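Local coordinates for protein nuclease (Salmonella phage SETP3, PDB 4QBN) that probably acts as a magnesium-dependent nuclease of the VRR-NUC family, hydrolysing ester bonds in nucleic acids, at residues L18-K24 with D35-P41; I45-K51 with A74-G80; K51-N55 with G80-Q84. The contacts are given in a common frame with arbitrary orientation. Numbering follows the deposited sequence.

Contact 1 of 3, residues L18-K24 with D35-P41; sequences LGGLVRK and DLLVILP
Residues 21-24 and 36-40 form the antiparallel ladder of a beta hairpin; their axes approach to 4.7 Å and their directions differ by 163°. The register pairs Leu21 with Ile39 and Arg23 with Leu37 as hydrogen-bonded pairs, closed by Leu21 N to Ile39 O (2.8 Å), Ile39 N to Leu21 O (2.9 Å), Arg23 N to Leu37 O (2.9 Å) and Leu37 N to Arg23 O (2.8 Å). Val22-Val38 and Lys24-Leu36 are the non-hydrogen-bonded pairs. On one face, Leu21 and Leu37 both adopt tp and Ile39 mm, with Leu21 CB 4.2 Å from Ile39 CB. Arg23 there folds back as mmt, so that NH1 donates to Val22 O (3.0 Å) while NE forms a salt bridge with Glu65 of the second subunit. On the other face, Val22 (t) places CG1 3.7 Å from CD2 of Leu36 (mt), a diagonal contact; Lys24 extends as mttt.

Gly19 (phi 96°) ends the preceding helix in a Schellman motif. At Gly20 a CB would lie 2.9 Å from Leu40 CD2; without one, Gly20 CA sits 3.8 Å from Leu40 CD2, and separately makes a CA-H...O contact of 3.1 Å to Ile39 O. Leu18 CB packs 4.1 Å from Leu40 CD2.

Asp35 (psi -42°) and Leu36 share Val48 as partner, a classic beta bulge; Asp35 probably supplies the aspartate of the PD-(D/E)XK nuclease pattern. Helix 3-17 lies against Val22 and Val38, strand 44-50 continues the sheet beside 36-40, and Phe69 of the second subunit packs on Leu21 and Leu37.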
loop_
_atom_site.group_PDB
_atom_site.type_symbol
_atom_site.label_atom_id
_atom_site.label_comp_id
_atom_site.label_asym_id
_atom_site.label_seq_id
_atom_site.Cartn_x
_atom_site.Cartn_y
_atom_site.Cartn_z
ATOM N N LEU A 18 -13.595 -3.016 -12.182
ATOM C CA LEU A 18 -14.141 -1.850 -11.510
ATOM C C LEU A 18 -13.265 -0.614 -11.707
ATOM O O LEU A 18 -13.524 0.419 -11.094
ATOM C CB LEU A 18 -14.222 -2.113 -10.000
ATOM C CG LEU A 18 -15.175 -3.266 -9.600
ATOM C CD1 LEU A 18 -14.973 -3.586 -8.117
ATOM C CD2 LEU A 18 -16.613 -2.889 -9.878
ATOM N N GLY A 19 -12.214 -0.716 -12.486
ATOM C CA GLY A 19 -11.332 0.401 -12.711
ATOM C C GLY A 19 -10.113 0.384 -11.779
ATOM O O GLY A 19 -9.305 1.314 -11.772
ATOM N N GLY A 20 -9.965 -0.676 -10.982
ATOM C CA GLY A 20 -8.912 -0.717 -9.941
ATOM C C GLY A 20 -7.519 -1.044 -10.499
ATOM O O GLY A 20 -7.391 -1.582 -11.591
ATOM N N LEU A 21 -6.474 -0.687 -9.751
ATOM C CA LEU A 21 -5.090 -1.040 -10.129
ATOM C C LEU A 21 -4.742 -2.098 -9.114
ATOM O O LEU A 21 -4.994 -1.882 -7.934
ATOM C CB LEU A 21 -4.202 0.173 -9.893
ATOM C CG LEU A 21 -2.747 -0.013 -10.357
ATOM C CD1 LEU A 21 -2.693 -0.171 -11.875
ATOM C CD2 LEU A 21 -1.980 1.221 -9.944
ATOM N N VAL A 22 -4.175 -3.222 -9.527
ATOM C CA VAL A 22 -3.845 -4.262 -8.534
ATOM C C VAL A 22 -2.349 -4.520 -8.546
ATOM O O VAL A 22 -1.783 -4.665 -9.632
ATOM C CB VAL A 22 -4.548 -5.563 -8.859
ATOM C CG1 VAL A 22 -4.165 -6.676 -7.810
ATOM C CG2 VAL A 22 -6.068 -5.304 -8.839
ATOM N N ARG A 23 -1.708 -4.594 -7.366
ATOM C CA ARG A 23 -0.245 -4.876 -7.323
ATOM C C ARG A 23 0.005 -5.984 -6.289
ATOM O O ARG A 23 -0.665 -5.986 -5.255
ATOM C CB ARG A 23 0.543 -3.643 -6.861
ATOM C CG ARG A 23 0.465 -2.462 -7.901
ATOM C CD ARG A 23 1.383 -2.848 -9.037
ATOM N NE ARG A 23 1.425 -1.827 -10.116
ATOM C CZ ARG A 23 0.692 -1.888 -11.240
ATOM N NH1 ARG A 23 -0.191 -2.866 -11.428
ATOM N NH2 ARG A 23 0.851 -0.943 -12.179
ATOM N N LYS A 24 0.966 -6.850 -6.575
ATOM C CA LYS A 24 1.420 -7.860 -5.590
ATOM C C LYS A 24 2.471 -7.222 -4.683
ATOM O O LYS A 24 3.564 -6.870 -5.105
ATOM C CB LYS A 24 1.946 -9.094 -6.285
ATOM C CG LYS A 24 0.886 -9.858 -7.093
ATOM C CD LYS A 24 1.531 -11.079 -7.813
ATOM C CE LYS A 24 0.580 -11.730 -8.831
ATOM N NZ LYS A 24 1.136 -13.012 -9.451
ATOM N N ASP A 35 -1.228 -9.720 0.507
ATOM C CA ASP A 35 -0.884 -10.215 -0.843
ATOM C C ASP A 35 -1.143 -9.186 -1.930
ATOM O O ASP A 35 -0.331 -9.077 -2.898
ATOM C CB ASP A 35 -1.674 -11.489 -1.178
ATOM C CG ASP A 35 -1.293 -12.635 -0.292
ATOM O OD1 ASP A 35 -0.055 -12.795 -0.116
ATOM O OD2 ASP A 35 -2.202 -13.355 0.219
ATOM N N LEU A 36 -2.281 -8.477 -1.845
ATOM C CA LEU A 36 -2.641 -7.537 -2.914
ATOM C C LEU A 36 -2.859 -6.133 -2.404
ATOM O O LEU A 36 -3.484 -5.935 -1.342
ATOM C CB LEU A 36 -3.953 -7.983 -3.595
ATOM C CG LEU A 36 -3.942 -9.334 -4.284
ATOM C CD1 LEU A 36 -5.332 -9.628 -4.855
ATOM C CD2 LEU A 36 -2.933 -9.312 -5.491
ATOM N N LEU A 37 -2.348 -5.138 -3.132
ATOM C CA LEU A 37 -2.761 -3.722 -2.908
ATOM C C LEU A 37 -3.727 -3.428 -4.047
ATOM O O LEU A 37 -3.411 -3.750 -5.207
ATOM C CB LEU A 37 -1.507 -2.835 -3.030
ATOM C CG LEU A 37 -1.811 -1.326 -3.162
ATOM C CD1 LEU A 37 -2.478 -0.763 -1.886
ATOM C CD2 LEU A 37 -0.482 -0.624 -3.487
ATOM N N VAL A 38 -4.881 -2.852 -3.719
ATOM C CA VAL A 38 -5.926 -2.618 -4.702
ATOM C C VAL A 38 -6.233 -1.144 -4.574
ATOM O O VAL A 38 -6.628 -0.672 -3.501
ATOM C CB VAL A 38 -7.205 -3.435 -4.404
ATOM C CG1 VAL A 38 -8.238 -3.223 -5.483
ATOM C CG2 VAL A 38 -6.842 -4.950 -4.359
ATOM N N ILE A 39 -6.066 -0.418 -5.668
ATOM C CA ILE A 39 -6.377 1.036 -5.644
ATOM C C ILE A 39 -7.603 1.215 -6.525
ATOM O O ILE A 39 -7.489 1.008 -7.730
ATOM C CB ILE A 39 -5.239 1.894 -6.261
ATOM C CG1 ILE A 39 -3.833 1.543 -5.727
ATOM C CG2 ILE A 39 -5.583 3.429 -6.100
ATOM C CD1 ILE A 39 -3.574 2.006 -4.412
ATOM N N LEU A 40 -8.759 1.544 -5.936
ATOM C CA LEU A 40 -10.033 1.646 -6.654
ATOM C C LEU A 40 -10.341 3.143 -6.826
ATOM O O LEU A 40 -9.734 3.973 -6.157
ATOM C CB LEU A 40 -11.136 0.939 -5.859
ATOM C CG LEU A 40 -10.940 -0.588 -5.842
ATOM C CD1 LEU A 40 -11.764 -1.177 -4.679
ATOM C CD2 LEU A 40 -11.507 -1.059 -7.142
ATOM N N PRO A 41 -11.205 3.477 -7.791
ATOM C CA PRO A 41 -11.561 4.859 -8.062
ATOM C C PRO A 41 -12.026 5.607 -6.799
ATOM O O PRO A 41 -12.594 5.023 -5.870
ATOM C CB PRO A 41 -12.670 4.717 -9.085
ATOM C CG PRO A 41 -12.256 3.486 -9.914
ATOM C CD PRO A 41 -11.708 2.554 -8.827
#

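Contact 2 of 3, residues I45-K51 with A74-G80; sequences IWFVEVK and ANVFVVG
Phe77 (chi1 -60°, chi2 -66°) directs its ring edge at the face of Trp46 (chi1 -75°, chi2 5°): its centroid is 4.9 Å from that of the five-membered ring, the planes meet at 70°, and Phe77 CE2 reaches Trp46 CD2 at 3.7 Å. This T-shaped pair shares its face with Val48, Val50 and Val79, where Val79 (m) sets CG2 4.0 Å from Val48 CG1 and 4.1 Å from Val50 CG2; helix 82-92 packs there through Leu88. Phe47, Glu49 and Val76 pack on helix 60-71 from the opposite face, where Val78 touches Pro58 in the preceding loop.

Strands 45-50 and 75-79 run parallel (closest approach 4.7 Å, 23°) in the beta-alpha-beta unit through helix 60-71, pairing Phe47-Val76, Val48-Phe77, Glu49-Val78 and Val50-Val79. The ladder alternates Phe47 N to Asn75 O (3.0 Å), Phe77 N to Phe47 O (2.9 Å), Glu49 N to Phe77 O (2.9 Å), Val79 N to Glu49 O (3.0 Å) and Lys51 N to Val79 O (2.8 Å). Asn75 ND2 donates to Ile45 O (3.2 Å), and a water links Ile45 O (2.8 Å) to Asn75 N (2.9 Å).

Glu49, whose OE1 accepts from Asp35 N, and Lys51 fit the ExK of PD-(D/E)XK; such charge ending an apolar strand is consistent with this family's metal-dependent active site.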
loop_
_atom_site.group_PDB
_atom_site.type_symbol
_atom_site.label_atom_id
_atom_site.label_comp_id
_atom_site.label_asym_id
_atom_site.label_seq_id
_atom_site.Cartn_x
_atom_site.Cartn_y
_atom_site.Cartn_z
ATOM N N ILE A 45 -8.678 2.503 -0.933
ATOM C CA ILE A 45 -7.475 1.663 -0.953
ATOM C C ILE A 45 -7.803 0.387 -0.166
ATOM O O ILE A 45 -8.207 0.508 0.991
ATOM C CB ILE A 45 -6.340 2.354 -0.199
ATOM C CG1 ILE A 45 -6.071 3.779 -0.716
ATOM C CG2 ILE A 45 -5.044 1.521 -0.283
ATOM C CD1 ILE A 45 -5.620 3.791 -2.143
ATOM N N TRP A 46 -7.615 -0.779 -0.757
ATOM C CA TRP A 46 -7.899 -2.051 -0.029
ATOM C C TRP A 46 -6.626 -2.848 -0.020
ATOM O O TRP A 46 -5.888 -2.863 -1.017
ATOM C CB TRP A 46 -8.958 -2.892 -0.747
ATOM C CG TRP A 46 -10.409 -2.394 -0.617
ATOM C CD1 TRP A 46 -10.843 -1.252 -0.013
ATOM C CD2 TRP A 46 -11.551 -3.036 -1.156
ATOM N NE1 TRP A 46 -12.247 -1.161 -0.085
ATOM C CE2 TRP A 46 -12.694 -2.263 -0.784
ATOM C CE3 TRP A 46 -11.725 -4.242 -1.887
ATOM C CZ2 TRP A 46 -14.016 -2.645 -1.105
ATOM C CZ3 TRP A 46 -13.067 -4.629 -2.204
ATOM C CH2 TRP A 46 -14.171 -3.827 -1.818
ATOM N N PHE A 47 -6.409 -3.547 1.075
ATOM C CA PHE A 47 -5.303 -4.489 1.146
ATOM C C PHE A 47 -5.978 -5.828 1.259
ATOM O O PHE A 47 -6.808 -6.022 2.131
ATOM C CB PHE A 47 -4.490 -4.196 2.416
ATOM C CG PHE A 47 -3.827 -2.839 2.354
ATOM C CD1 PHE A 47 -2.584 -2.721 1.717
ATOM C CD2 PHE A 47 -4.426 -1.733 2.906
ATOM C CE1 PHE A 47 -1.980 -1.472 1.626
ATOM C CE2 PHE A 47 -3.838 -0.459 2.826
ATOM C CZ PHE A 47 -2.577 -0.345 2.173
ATOM N N VAL A 48 -5.628 -6.742 0.388
ATOM C CA VAL A 48 -6.363 -8.018 0.347
ATOM C C VAL A 48 -5.419 -9.208 0.493
ATOM O O VAL A 48 -4.454 -9.343 -0.258
ATOM C CB VAL A 48 -7.155 -8.139 -0.983
ATOM C CG1 VAL A 48 -7.857 -9.528 -1.034
ATOM C CG2 VAL A 48 -8.192 -7.023 -1.018
ATOM N N GLU A 49 -5.712 -10.106 1.452
ATOM C CA GLU A 49 -4.882 -11.265 1.650
ATOM C C GLU A 49 -5.629 -12.431 1.020
ATOM O O GLU A 49 -6.812 -12.531 1.227
ATOM C CB GLU A 49 -4.712 -11.508 3.156
ATOM C CG GLU A 49 -3.897 -12.768 3.437
ATOM C CD GLU A 49 -2.349 -12.571 3.296
ATOM O OE1 GLU A 49 -1.898 -11.437 2.992
ATOM O OE2 GLU A 49 -1.588 -13.567 3.440
ATOM N N VAL A 50 -4.976 -13.280 0.238
ATOM C CA VAL A 50 -5.698 -14.353 -0.420
ATOM C C VAL A 50 -5.245 -15.708 0.085
ATOM O O VAL A 50 -4.031 -15.962 0.154
ATOM C CB VAL A 50 -5.495 -14.282 -1.947
ATOM C CG1 VAL A 50 -6.251 -15.432 -2.600
ATOM C CG2 VAL A 50 -5.938 -12.935 -2.462
ATOM N N LYS A 51 -6.194 -16.576 0.452
ATOM C CA LYS A 51 -5.869 -17.908 0.951
ATOM C C LYS A 51 -6.453 -18.996 0.058
ATOM O O LYS A 51 -7.287 -18.737 -0.808
ATOM C CB LYS A 51 -6.422 -18.096 2.365
ATOM C CG LYS A 51 -5.903 -17.043 3.385
ATOM C CD LYS A 51 -4.360 -16.921 3.373
ATOM C CE LYS A 51 -3.819 -18.087 4.139
ATOM N NZ LYS A 51 -2.344 -18.136 4.457
ATOM N N ALA A 74 -7.368 1.355 8.352
ATOM C CA ALA A 74 -7.184 0.909 6.951
ATOM C C ALA A 74 -8.094 -0.285 6.613
ATOM O O ALA A 74 -8.558 -0.975 7.525
ATOM C CB ALA A 74 -5.670 0.527 6.703
ATOM N N ASN A 75 -8.360 -0.529 5.321
ATOM C CA ASN A 75 -9.257 -1.617 4.882
ATOM C C ASN A 75 -8.429 -2.838 4.586
ATOM O O ASN A 75 -7.630 -2.813 3.670
ATOM C CB ASN A 75 -9.954 -1.205 3.559
ATOM C CG ASN A 75 -10.863 0.003 3.734
ATOM O OD1 ASN A 75 -11.667 -0.011 4.646
ATOM N ND2 ASN A 75 -10.720 1.061 2.889
ATOM N N VAL A 76 -8.595 -3.926 5.356
ATOM C CA VAL A 76 -7.790 -5.115 5.098
ATOM C C VAL A 76 -8.755 -6.278 5.097
ATOM O O VAL A 76 -9.511 -6.457 6.061
ATOM C CB VAL A 76 -6.788 -5.340 6.235
ATOM C CG1 VAL A 76 -6.030 -6.601 5.966
ATOM C CG2 VAL A 76 -5.852 -4.103 6.375
ATOM N N PHE A 77 -8.728 -7.070 4.052
ATOM C CA PHE A 77 -9.742 -8.141 3.893
ATOM C C PHE A 77 -9.052 -9.414 3.591
ATOM O O PHE A 77 -8.009 -9.392 3.006
ATOM C CB PHE A 77 -10.660 -7.816 2.713
ATOM C CG PHE A 77 -11.385 -6.526 2.907
ATOM C CD1 PHE A 77 -12.338 -6.394 3.916
ATOM C CD2 PHE A 77 -11.082 -5.426 2.112
ATOM C CE1 PHE A 77 -13.003 -5.185 4.134
ATOM C CE2 PHE A 77 -11.775 -4.231 2.305
ATOM C CZ PHE A 77 -12.724 -4.119 3.314
ATOM N N VAL A 78 -9.642 -10.546 4.005
ATOM C CA VAL A 78 -9.046 -11.860 3.695
ATOM C C VAL A 78 -10.065 -12.651 2.890
ATOM O O VAL A 78 -11.246 -12.679 3.260
ATOM C CB VAL A 78 -8.768 -12.655 4.983
ATOM C CG1 VAL A 78 -8.132 -14.010 4.604
ATOM C CG2 VAL A 78 -7.837 -11.826 5.920
ATOM N N VAL A 79 -9.650 -13.225 1.761
ATOM C CA VAL A 79 -10.603 -13.991 0.954
ATOM C C VAL A 79 -9.991 -15.319 0.607
ATOM O O VAL A 79 -8.799 -15.438 0.459
ATOM C CB VAL A 79 -11.014 -13.251 -0.335
ATOM C CG1 VAL A 79 -11.793 -11.932 0.007
ATOM C CG2 VAL A 79 -9.806 -12.988 -1.199
ATOM N N GLY A 80 -10.805 -16.340 0.507
ATOM C CA GLY A 80 -10.225 -17.641 0.244
ATOM C C GLY A 80 -11.031 -18.463 -0.705
ATOM O O GLY A 80 -10.877 -19.685 -0.786
HETATM O O HOH W 1 -7.104 1.291 3.443
#

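Contact 3 of 3, residues K51-N55 with G80-Q84. With SO4 (sulfate ion), chain D.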
loop_
_atom_site.group_PDB
_atom_site.type_symbol
_atom_site.label_atom_id
_atom_site.label_comp_id
_atom_site.label_asym_id
_atom_site.label_seq_id
_atom_site.Cartn_x
_atom_site.Cartn_y
_atom_site.Cartn_z
ATOM N N LYS A 51 -6.194 -16.576 0.452
ATOM C CA LYS A 51 -5.869 -17.908 0.951
ATOM C C LYS A 51 -6.453 -18.996 0.058
ATOM O O LYS A 51 -7.287 -18.737 -0.808
ATOM C CB LYS A 51 -6.422 -18.096 2.365
ATOM C CG LYS A 51 -5.903 -17.043 3.385
ATOM C CD LYS A 51 -4.360 -16.921 3.373
ATOM C CE LYS A 51 -3.819 -18.087 4.139
ATOM N NZ LYS A 51 -2.344 -18.136 4.457
ATOM N N LYS A 52 -6.034 -20.229 0.294
ATOM C CA LYS A 52 -6.386 -21.331 -0.597
ATOM C C LYS A 52 -7.822 -21.835 -0.440
ATOM O O LYS A 52 -8.367 -22.501 -1.343
ATOM C CB LYS A 52 -5.399 -22.492 -0.400
ATOM C CG LYS A 52 -5.557 -23.176 0.923
ATOM C CD LYS A 52 -4.412 -24.144 1.193
ATOM C CE LYS A 52 -4.513 -24.678 2.616
ATOM N NZ LYS A 52 -5.696 -25.576 2.806
ATOM N N ASP A 53 -8.393 -21.606 0.735
ATOM C CA ASP A 53 -9.781 -22.015 1.025
ATOM C C ASP A 53 -10.353 -21.211 2.180
ATOM O O ASP A 53 -9.627 -20.403 2.796
ATOM C CB ASP A 53 -9.928 -23.536 1.261
ATOM C CG ASP A 53 -9.294 -24.032 2.576
ATOM O OD1 ASP A 53 -9.164 -23.264 3.554
ATOM O OD2 ASP A 53 -8.940 -25.236 2.636
ATOM N N GLU A 54 -11.647 -21.401 2.452
ATOM C CA GLU A 54 -12.341 -20.539 3.418
ATOM C C GLU A 54 -12.024 -20.873 4.873
ATOM O O GLU A 54 -12.339 -20.078 5.755
ATOM C CB GLU A 54 -13.857 -20.582 3.213
ATOM C CG GLU A 54 -14.352 -20.051 1.874
ATOM C CD GLU A 54 -15.886 -20.097 1.770
ATOM O OE1 GLU A 54 -16.503 -20.770 2.633
ATOM O OE2 GLU A 54 -16.467 -19.520 0.811
ATOM N N ASN A 55 -11.353 -22.004 5.109
ATOM C CA ASN A 55 -10.988 -22.430 6.459
ATOM C C ASN A 55 -9.535 -22.103 6.801
ATOM O O ASN A 55 -9.059 -22.415 7.888
ATOM C CB ASN A 55 -11.134 -23.941 6.628
ATOM C CG ASN A 55 -12.574 -24.413 6.718
ATOM O OD1 ASN A 55 -13.456 -23.716 7.231
ATOM N ND2 ASN A 55 -12.805 -25.644 6.272
ATOM N N GLY A 80 -10.805 -16.340 0.507
ATOM C CA GLY A 80 -10.225 -17.641 0.244
ATOM C C GLY A 80 -11.031 -18.463 -0.705
ATOM O O GLY A 80 -10.877 -19.685 -0.786
ATOM N N SER A 81 -11.936 -17.824 -1.421
ATOM C CA SER A 81 -12.730 -18.570 -2.393
ATOM C C SER A 81 -13.303 -17.547 -3.328
ATOM O O SER A 81 -13.344 -16.374 -3.007
ATOM C CB SER A 81 -13.893 -19.324 -1.714
ATOM O OG SER A 81 -14.793 -18.358 -1.133
ATOM N N PHE A 82 -13.793 -17.995 -4.482
ATOM C CA PHE A 82 -14.427 -17.055 -5.421
ATOM C C PHE A 82 -15.651 -16.388 -4.792
ATOM O O PHE A 82 -15.950 -15.210 -5.045
ATOM C CB PHE A 82 -14.898 -17.776 -6.679
ATOM C CG PHE A 82 -13.787 -18.078 -7.665
ATOM C CD1 PHE A 82 -12.605 -18.670 -7.244
ATOM C CD2 PHE A 82 -13.937 -17.786 -9.013
ATOM C CE1 PHE A 82 -11.572 -18.984 -8.158
ATOM C CE2 PHE A 82 -12.903 -18.086 -9.928
ATOM C CZ PHE A 82 -11.724 -18.681 -9.485
ATOM N N LYS A 83 -16.405 -17.160 -4.012
ATOM C CA LYS A 83 -17.603 -16.604 -3.399
ATOM C C LYS A 83 -17.232 -15.465 -2.443
ATOM O O LYS A 83 -17.934 -14.427 -2.373
ATOM C CB LYS A 83 -18.373 -17.724 -2.683
ATOM C CG LYS A 83 -19.766 -17.351 -2.231
ATOM C CD LYS A 83 -20.580 -18.618 -2.059
ATOM C CE LYS A 83 -22.050 -18.312 -1.714
ATOM N NZ LYS A 83 -22.252 -17.842 -0.288
ATOM N N GLN A 84 -16.137 -15.623 -1.707
ATOM C CA GLN A 84 -15.735 -14.574 -0.790
ATOM C C GLN A 84 -15.314 -13.328 -1.518
ATOM O O GLN A 84 -15.472 -12.235 -1.002
ATOM C CB GLN A 84 -14.632 -15.033 0.178
ATOM C CG GLN A 84 -15.245 -15.970 1.258
ATOM C CD GLN A 84 -14.242 -16.451 2.277
ATOM O OE1 GLN A 84 -13.053 -16.450 2.031
ATOM N NE2 GLN A 84 -14.734 -16.928 3.420
HETATM S S SO4 D . -15.763 -21.297 -4.420
HETATM O O1 SO4 D . -15.900 -22.307 -3.363
HETATM O O2 SO4 D . -14.297 -21.077 -4.675
HETATM O O3 SO4 D . -16.465 -21.675 -5.648
HETATM O O4 SO4 D . -16.475 -20.097 -3.996
#
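A capped helix start meets an Asx turn here, where strands 44-50 and 75-79 give way to loop and helix. Backbone contacts come first. The parallel pairing fades at Lys51 and Gly80, whose CA atoms are 4.4 Å apart: Gly80 CA lies 3.3 Å from Lys51 O, and Asp53 CA 3.1 Å from Gly80 O, both CA-H...O contacts. A CB on Gly80 would fall 2.4 Å from Asp53 O, so this close approach depends on the bare CA.

Among side-chain hydrogen bonds, Ser81 OG works twice. It accepts from Gln84 N (3.1 Å) as the N-cap of helix 82-92 and donates to Glu54 OE2 (2.8 Å), the hydrogen bond that joins the two segments. Gln84 OE1 in turn receives Gly80 N (2.7 Å). Asp53 OD1 takes Asn55 N (3.0 Å) to close the Asx turn and also bonds Thr56 OG1.

Charge plays a smaller part: within 51-55, Lys52 NZ and Asp53 OD2 form a salt bridge at 3.3 Å, its hydrogen bond weak. The Glu54 side chain lies across the helix start, with CG 3.5 Å from Gln84 NE2.

At the N terminus of helix 82-92 sits a sulfate, probably from the crystallisation liquor, which accepts from Phe82 N through its O2 at 3.1 Å and from Lys83 N through its O4 at 2.9 Å.

Overall arrangement
From the N terminus, helix 3-17 leads into strand 21-27, and contact 1 closes the first loop by zipping that strand to 36-40. The chain then turns into strand 44-50, central to contact 2, which closes only after helix 60-71 has crossed over to strand 75-79. Contact 1 is thus in series with both others, whereas contacts 2 and 3 cross: their segments alternate and share Lys51 and Gly80. Contacts 1 and 2 meet directly within one sheet, as Asp35 OD2 to Val50 N (2.8 Å) attests, and both touch the second subunit. Contact 3, centred about 19 Å from the centre of contact 1, ties the loop after strand 44-50 to helix 82-92.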